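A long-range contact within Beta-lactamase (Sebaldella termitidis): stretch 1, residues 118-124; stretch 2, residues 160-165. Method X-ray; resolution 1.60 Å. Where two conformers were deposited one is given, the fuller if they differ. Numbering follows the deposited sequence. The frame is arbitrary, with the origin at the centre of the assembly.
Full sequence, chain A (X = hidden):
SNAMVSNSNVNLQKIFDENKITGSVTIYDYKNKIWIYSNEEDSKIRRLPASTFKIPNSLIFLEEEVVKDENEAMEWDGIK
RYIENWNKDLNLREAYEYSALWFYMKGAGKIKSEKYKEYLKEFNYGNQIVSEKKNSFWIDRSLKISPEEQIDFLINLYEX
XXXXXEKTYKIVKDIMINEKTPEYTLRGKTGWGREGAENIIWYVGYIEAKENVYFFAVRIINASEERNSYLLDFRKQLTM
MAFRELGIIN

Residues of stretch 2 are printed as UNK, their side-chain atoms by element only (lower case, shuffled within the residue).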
# COMPACT_ATOMS: atom_id res chain seq x y z
N GLU A 118 -3.40 -14.21 -12.62
CA GLU A 118 -2.83 -15.29 -11.82
C GLU A 118 -2.26 -14.78 -10.51
O GLU A 118 -2.49 -15.37 -9.45
CB GLU A 118 -1.74 -16.01 -12.60
CG GLU A 118 -2.22 -16.86 -13.74
CD GLU A 118 -1.04 -17.43 -14.52
OE1 GLU A 118 0.09 -17.43 -13.96
OE2 GLU A 118 -1.23 -17.85 -15.67
N TYR A 119 -1.51 -13.67 -10.57
CA TYR A 119 -0.96 -13.08 -9.35
C TYR A 119 -2.05 -12.52 -8.45
O TYR A 119 -1.97 -12.65 -7.22
CB TYR A 119 0.07 -12.00 -9.71
CG TYR A 119 1.42 -12.58 -10.07
CD1 TYR A 119 2.26 -13.10 -9.10
CD2 TYR A 119 1.84 -12.63 -11.39
CE1 TYR A 119 3.50 -13.63 -9.42
CE2 TYR A 119 3.08 -13.16 -11.73
CZ TYR A 119 3.89 -13.66 -10.75
OH TYR A 119 5.12 -14.18 -11.10
N LEU A 120 -3.07 -11.88 -9.02
CA LEU A 120 -4.15 -11.36 -8.19
C LEU A 120 -4.88 -12.49 -7.46
O LEU A 120 -5.31 -12.30 -6.32
CB LEU A 120 -5.11 -10.53 -9.05
CG LEU A 120 -4.49 -9.29 -9.72
CD1 LEU A 120 -5.53 -8.56 -10.54
CD2 LEU A 120 -3.84 -8.30 -8.74
N LYS A 121 -4.96 -13.67 -8.08
CA LYS A 121 -5.54 -14.84 -7.42
C LYS A 121 -4.63 -15.34 -6.30
O LYS A 121 -5.08 -15.57 -5.17
CB LYS A 121 -5.80 -15.93 -8.45
CG LYS A 121 -6.40 -17.21 -7.88
CD LYS A 121 -6.76 -18.19 -9.00
CE LYS A 121 -6.91 -19.63 -8.51
NZ LYS A 121 -8.31 -19.97 -8.09
N GLU A 122 -3.34 -15.52 -6.61
CA GLU A 122 -2.36 -15.94 -5.61
C GLU A 122 -2.36 -15.00 -4.41
O GLU A 122 -2.27 -15.44 -3.26
CB GLU A 122 -0.99 -16.00 -6.29
CG GLU A 122 0.22 -16.30 -5.40
CD GLU A 122 0.33 -17.75 -5.00
OE1 GLU A 122 -0.50 -18.56 -5.47
OE2 GLU A 122 1.24 -18.09 -4.22
N PHE A 123 -2.47 -13.70 -4.67
CA PHE A 123 -2.39 -12.66 -3.66
C PHE A 123 -3.73 -12.39 -2.96
O PHE A 123 -3.76 -11.57 -2.03
CB PHE A 123 -1.91 -11.35 -4.29
CG PHE A 123 -0.48 -11.35 -4.75
CD1 PHE A 123 0.38 -12.39 -4.44
CD2 PHE A 123 -0.01 -10.31 -5.52
CE1 PHE A 123 1.70 -12.38 -4.87
CE2 PHE A 123 1.31 -10.29 -5.96
CZ PHE A 123 2.15 -11.34 -5.62
N ASN A 124 -4.82 -13.04 -3.39
CA ASN A 124 -6.16 -12.74 -2.85
C ASN A 124 -6.41 -11.23 -2.87
O ASN A 124 -6.81 -10.62 -1.88
CB ASN A 124 -6.31 -13.30 -1.43
CG ASN A 124 -5.88 -14.73 -1.33
OD1 ASN A 124 -6.52 -15.61 -1.89
ND2 ASN A 124 -4.78 -14.97 -0.61
N UNK A 160 5.91 -14.80 3.77
CA UNK A 160 6.43 -15.34 2.50
C UNK A 160 5.66 -16.59 2.06
O UNK A 160 6.23 -17.58 1.60
o UNK A 160 10.72 -15.13 2.17
c UNK A 160 8.64 -14.32 3.06
c UNK A 160 7.94 -15.58 2.59
c UNK A 160 10.13 -14.23 2.80
o UNK A 160 10.69 -13.22 3.25
N UNK A 161 4.33 -16.51 2.16
CA UNK A 161 3.46 -17.62 1.80
C UNK A 161 3.19 -17.75 0.31
O UNK A 161 2.80 -18.84 -0.15
c UNK A 161 2.16 -17.75 4.04
c UNK A 161 2.60 -19.16 4.35
n UNK A 161 2.04 -19.00 6.79
c UNK A 161 2.12 -17.48 2.53
c UNK A 161 1.81 -19.75 5.52
N UNK A 162 3.36 -16.67 -0.45
CA UNK A 162 3.14 -16.74 -1.88
C UNK A 162 4.29 -17.49 -2.55
O UNK A 162 5.41 -17.50 -2.06
c UNK A 162 0.18 -12.72 -0.62
c UNK A 162 -0.17 -14.01 -0.97
c UNK A 162 1.44 -12.27 -0.84
c UNK A 162 0.76 -14.86 -1.58
c UNK A 162 2.39 -13.14 -1.43
c UNK A 162 3.06 -15.33 -2.47
c UNK A 162 2.04 -14.43 -1.81
N UNK A 163 3.99 -18.11 -3.69
CA UNK A 163 5.02 -18.82 -4.43
C UNK A 163 5.86 -17.83 -5.25
O UNK A 163 5.64 -17.63 -6.45
se UNK A 163 4.74 -21.92 -3.22
c UNK A 163 6.12 -22.54 -4.45
c UNK A 163 3.63 -20.96 -4.53
c UNK A 163 4.39 -19.89 -5.32
N UNK A 164 6.81 -17.21 -4.57
CA UNK A 164 7.75 -16.28 -5.17
C UNK A 164 9.14 -16.71 -4.72
O UNK A 164 9.30 -17.37 -3.70
c UNK A 164 5.86 -13.04 -4.08
c UNK A 164 6.07 -14.35 -4.84
c UNK A 164 7.50 -14.83 -4.73
c UNK A 164 5.67 -14.20 -6.30
N UNK A 165 10.16 -16.25 -5.45
CA UNK A 165 11.52 -16.62 -5.12
C UNK A 165 12.05 -15.85 -3.90
O UNK A 165 11.57 -14.78 -3.54
o UNK A 165 12.64 -14.97 -6.47
c UNK A 165 12.45 -16.37 -6.30

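Position 160 carries three side-chain carbons in a row, the third bearing two oxygens, and none of these atoms comes within reach of stretch 1. A carboxylate on a two-methylene arm is glutamate, Glu-160. Its positive phi of 56° marks the first residue to leave a helix, in a Schellman motif, while its polar side chain is engaged elsewhere in the structure.

Position 161 has four carbons in an unbranched row ending in nitrogen. The end of the chain leads away from stretch 1, and only the backbone approaches, with the O of position 161 lying 4.4 Å from Glu-122 OE2. The pattern is that of lysine. An exposed site suits the charged amine of Lys-161, which can remain outside the apolar part of the contact.

At position 162 one carbon leads into a ring of six carbons, with no further atom attached. CA-to-CB points toward stretch 1, and Phe-123 CE1 lies over one face of the ring, 3.6 Å from its nearest carbon in position 162. The ring centroids are 4.6 Å apart and the planes meet at 48°, an oblique arrangement. This is phenylalanine, Phe-162, since a tyrosine would carry a hydroxyl oxygen on the ring. A buried, wholly apolar ring suits this place, where it packs against another.

Position 163 shows two carbons, a selenium and a final carbon, unbranched. CA-to-CB points sideways and the end of the side chain does not approach stretch 1, though its second carbon passes 3.7 Å from Glu-122 OE2. The backbone N of position 163 donates a hydrogen bond to Glu-122 OE2, 2.8 Å long and nearly straight at 165°. This is selenomethionine, Met-163. The bond asks nothing of the side chain, so a flexible, unbranched one can lie in this exposed setting.

Position 164 has four carbons, forked at the second. One terminal carbon of position 164 meets Tyr-119 CE1 at 3.8 Å, at the edge of the tyrosine ring, while the other lies 4.3 Å from Phe-123 CE1. This is leucine, Leu-164, whose forked end offers a methyl to each of two aromatic rings.

Position 165 has one carbon and one oxygen and lies beyond reach of stretch 1. This hydroxymethyl group is serine. Ser-165 occupies the N-cap position before a helix, a place where serine is common.

The contact buries 294 Å² in all. Phe-162 and Leu-164 bring apolar surface to Tyr-119 and Phe-123 near the end of a helix. Beside this packing, Glu-122 extends its carboxylate to the backbone of stretch 2, and its bond to Met-163 N lies between Phe-162 and Leu-164 in the sequence.

Stretch 2 (160-165) EKFMLS
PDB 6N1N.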